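Local coordinates for MrsD protein (Bacillus sp., PDB 1P3Y), which catalyses the FAD-dependent oxidative decarboxylation of the C-terminal cysteine of mersacidin to an aminoenethiol residue during biosynthesis of this lantibiotic, at the interface of chains A and B. Numbering follows the deposited sequence. Chains: chain A/B, MrsD protein.

The interface of chains A and B. Residues chain A 98-102, 112, 144; chain B 92-93, 96-97, 100, 133-134, 136-137.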
loop_
_atom_site.group_PDB
_atom_site.type_symbol
_atom_site.label_atom_id
_atom_site.label_comp_id
_atom_site.label_asym_id
_atom_site.label_seq_id
_atom_site.Cartn_x
_atom_site.Cartn_y
_atom_site.Cartn_z
ATOM N N THR A 98 19.254 -21.335 -21.241
ATOM C CA THR A 98 18.887 -22.651 -21.744
ATOM C C THR A 98 20.109 -23.464 -22.160
ATOM O O THR A 98 20.189 -24.669 -21.890
ATOM C CB THR A 98 17.885 -22.538 -22.914
ATOM O OG1 THR A 98 18.358 -21.566 -23.852
ATOM C CG2 THR A 98 16.506 -22.116 -22.391
ATOM N N ALA A 99 21.074 -22.798 -22.781
ATOM C CA ALA A 99 22.284 -23.478 -23.210
ATOM C C ALA A 99 23.004 -24.101 -22.027
ATOM O O ALA A 99 23.648 -25.140 -22.170
ATOM C CB ALA A 99 23.216 -22.502 -23.919
ATOM N N ASN A 100 22.881 -23.487 -20.855
ATOM C CA ASN A 100 23.586 -23.986 -19.677
ATOM C C ASN A 100 22.785 -24.670 -18.589
ATOM O O ASN A 100 23.319 -24.958 -17.509
ATOM C CB ASN A 100 24.420 -22.857 -19.089
ATOM C CG ASN A 100 25.487 -22.399 -20.054
ATOM O OD1 ASN A 100 26.382 -23.176 -20.401
ATOM N ND2 ASN A 100 25.395 -21.151 -20.517
ATOM N N GLY A 101 21.516 -24.945 -18.874
ATOM C CA GLY A 101 20.681 -25.642 -17.910
ATOM C C GLY A 101 20.241 -24.807 -16.728
ATOM O O GLY A 101 19.959 -25.327 -15.652
ATOM N N VAL A 102 20.211 -23.498 -16.921
ATOM C CA VAL A 102 19.774 -22.592 -15.875
ATOM C C VAL A 102 18.331 -22.209 -16.200
ATOM O O VAL A 102 17.973 -22.022 -17.364
ATOM C CB VAL A 102 20.670 -21.358 -15.851
ATOM C CG1 VAL A 102 20.012 -20.234 -15.058
ATOM C CG2 VAL A 102 22.022 -21.744 -15.251
ATOM N N LEU A 112 13.172 -27.065 -20.301
ATOM C CA LEU A 112 13.562 -28.327 -19.688
ATOM C C LEU A 112 12.387 -29.258 -19.479
ATOM O O LEU A 112 12.553 -30.467 -19.498
ATOM C CB LEU A 112 14.236 -28.110 -18.329
ATOM C CG LEU A 112 15.619 -27.461 -18.287
ATOM C CD1 LEU A 112 16.004 -27.266 -16.841
ATOM C CD2 LEU A 112 16.640 -28.300 -18.987
ATOM N N ASP A 144 22.994 -29.748 -28.377
ATOM C CA ASP A 144 22.046 -30.356 -27.445
ATOM C C ASP A 144 20.767 -30.833 -28.121
ATOM O O ASP A 144 19.993 -31.572 -27.524
ATOM C CB ASP A 144 21.681 -29.381 -26.330
ATOM C CG ASP A 144 22.792 -29.202 -25.318
ATOM O OD1 ASP A 144 23.779 -29.973 -25.362
ATOM O OD2 ASP A 144 22.665 -28.292 -24.464
ATOM N N ALA B 92 16.634 -28.297 -11.237
ATOM C CA ALA B 92 17.507 -28.301 -12.398
ATOM C C ALA B 92 18.215 -26.939 -12.365
ATOM O O ALA B 92 19.430 -26.831 -12.578
ATOM C CB ALA B 92 16.685 -28.448 -13.675
ATOM N N ASN B 93 17.435 -25.904 -12.064
ATOM C CA ASN B 93 17.945 -24.546 -11.992
ATOM C C ASN B 93 19.154 -24.431 -11.054
ATOM O O ASN B 93 20.218 -23.972 -11.467
ATOM C CB ASN B 93 16.830 -23.588 -11.546
ATOM C CG ASN B 93 17.339 -22.179 -11.336
ATOM O OD1 ASN B 93 17.866 -21.554 -12.267
ATOM N ND2 ASN B 93 17.209 -21.671 -10.101
ATOM N N GLY B 96 22.048 -26.112 -12.520
ATOM C CA GLY B 96 22.608 -25.305 -13.597
ATOM C C GLY B 96 23.366 -24.075 -13.095
ATOM O O GLY B 96 24.389 -23.654 -13.662
ATOM N N GLN B 97 22.887 -23.486 -12.007
ATOM C CA GLN B 97 23.558 -22.306 -11.506
ATOM C C GLN B 97 24.874 -22.673 -10.857
ATOM O O GLN B 97 25.912 -22.061 -11.154
ATOM C CB GLN B 97 22.669 -21.534 -10.504
ATOM C CG GLN B 97 21.718 -20.525 -11.165
ATOM C CD GLN B 97 20.922 -19.680 -10.164
ATOM O OE1 GLN B 97 21.488 -18.901 -9.398
ATOM N NE2 GLN B 97 19.607 -19.838 -10.177
ATOM N N ASN B 100 27.726 -23.884 -13.076
ATOM C CA ASN B 100 28.375 -22.837 -13.862
ATOM C C ASN B 100 28.877 -21.601 -13.147
ATOM O O ASN B 100 29.282 -20.627 -13.796
ATOM C CB ASN B 100 27.457 -22.448 -15.012
ATOM C CG ASN B 100 27.234 -23.604 -15.956
ATOM O OD1 ASN B 100 28.184 -24.083 -16.584
ATOM N ND2 ASN B 100 25.992 -24.083 -16.050
ATOM N N VAL B 133 21.501 -31.217 -20.940
ATOM C CA VAL B 133 22.114 -30.200 -20.062
ATOM C C VAL B 133 22.166 -30.601 -18.599
ATOM O O VAL B 133 23.185 -30.406 -17.929
ATOM C CB VAL B 133 21.375 -28.840 -20.103
ATOM C CG1 VAL B 133 22.310 -27.771 -20.620
ATOM C CG2 VAL B 133 20.097 -28.944 -20.942
ATOM N N VAL B 134 21.069 -31.159 -18.097
ATOM C CA VAL B 134 21.031 -31.561 -16.694
ATOM C C VAL B 134 22.158 -32.558 -16.414
ATOM O O VAL B 134 22.984 -32.354 -15.502
ATOM C CB VAL B 134 19.653 -32.160 -16.344
ATOM C CG1 VAL B 134 19.597 -32.556 -14.880
ATOM C CG2 VAL B 134 18.574 -31.151 -16.680
ATOM N N ARG B 136 24.815 -33.087 -18.147
ATOM C CA ARG B 136 26.094 -32.412 -18.282
ATOM C C ARG B 136 26.385 -31.614 -17.028
ATOM O O ARG B 136 27.528 -31.607 -16.541
ATOM C CB ARG B 136 26.097 -31.482 -19.500
ATOM C CG ARG B 136 27.340 -30.588 -19.556
ATOM C CD ARG B 136 27.546 -29.920 -20.932
ATOM N NE ARG B 136 26.549 -28.918 -21.309
ATOM C CZ ARG B 136 25.584 -29.087 -22.221
ATOM N NH1 ARG B 136 25.448 -30.235 -22.892
ATOM N NH2 ARG B 136 24.744 -28.086 -22.467
ATOM N N ASN B 137 25.349 -30.952 -16.498
ATOM C CA ASN B 137 25.518 -30.132 -15.300
ATOM C C ASN B 137 25.893 -31.008 -14.121
ATOM O O ASN B 137 26.828 -30.676 -13.382
ATOM C CB ASN B 137 24.245 -29.295 -15.008
ATOM C CG ASN B 137 24.172 -27.993 -15.854
ATOM O OD1 ASN B 137 23.101 -27.411 -16.031
ATOM N ND2 ASN B 137 25.315 -27.543 -16.362
HETATM O O HOH W 1 20.557 -28.059 -14.840
#
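Helices 92-99 and 132-144 of chain B receive the turn that follows helix 92-99 of chain A, in a subunit interface that is not an exact two-fold. B:Val133 pushes its branched side chain against this turn. B:Val133 CB lies 3.9 Å from A:Gly101 CA, over a residue with no side chain. B:Val133 CG1 points at the end of the A helix, 3.3 Å from the carbonyl A:Ala99 O and close to the backbone nitrogen of A:Gly101. B:Val133 CG2 turns the other way and meets A:Leu112 CD2 at 4.0 Å, the two side chains crossing at about a right angle. The other leucine methyl, A:Leu112 CD1, touches B:Ala92 CB at 3.4 Å, so A:Leu112 bridges both B helices. Nearby, A:Val102 CG2 packs over the backbone of B:Gly96.

Beside this packing, B:Arg136 leaves its helix with CG anti to the backbone N (chi1 171°), bends at chi3 (68°) and meets A:Asp144 tip to tip. B:Arg136 NH1 donates to A:Asp144 OD1 at 3.0 Å and B:Arg136 NH2 to A:Asp144 OD2 at 2.9 Å, both on syn lone pairs, with the planes only 20° apart: a two-pronged salt bridge. NH2 also bonds weakly to A:Ala99 O at the guanidinium edge.

B:Asn137 OD1 sits 2.9 Å from A:Asn100 O; as modelled both can only accept, a clash suggesting that the amide may be turned over. A water links this OD1, A:Gly101 O and B:Ala92 O. B:Asn100 ND2 lies near A:Asn100 O but its N-H points elsewhere; it donates to B:Gly96 O. The patch centre is about 22 Å from the active-site B:His75; its apolar contacts and salt bridge help to hold two subunits of the homododecamer together.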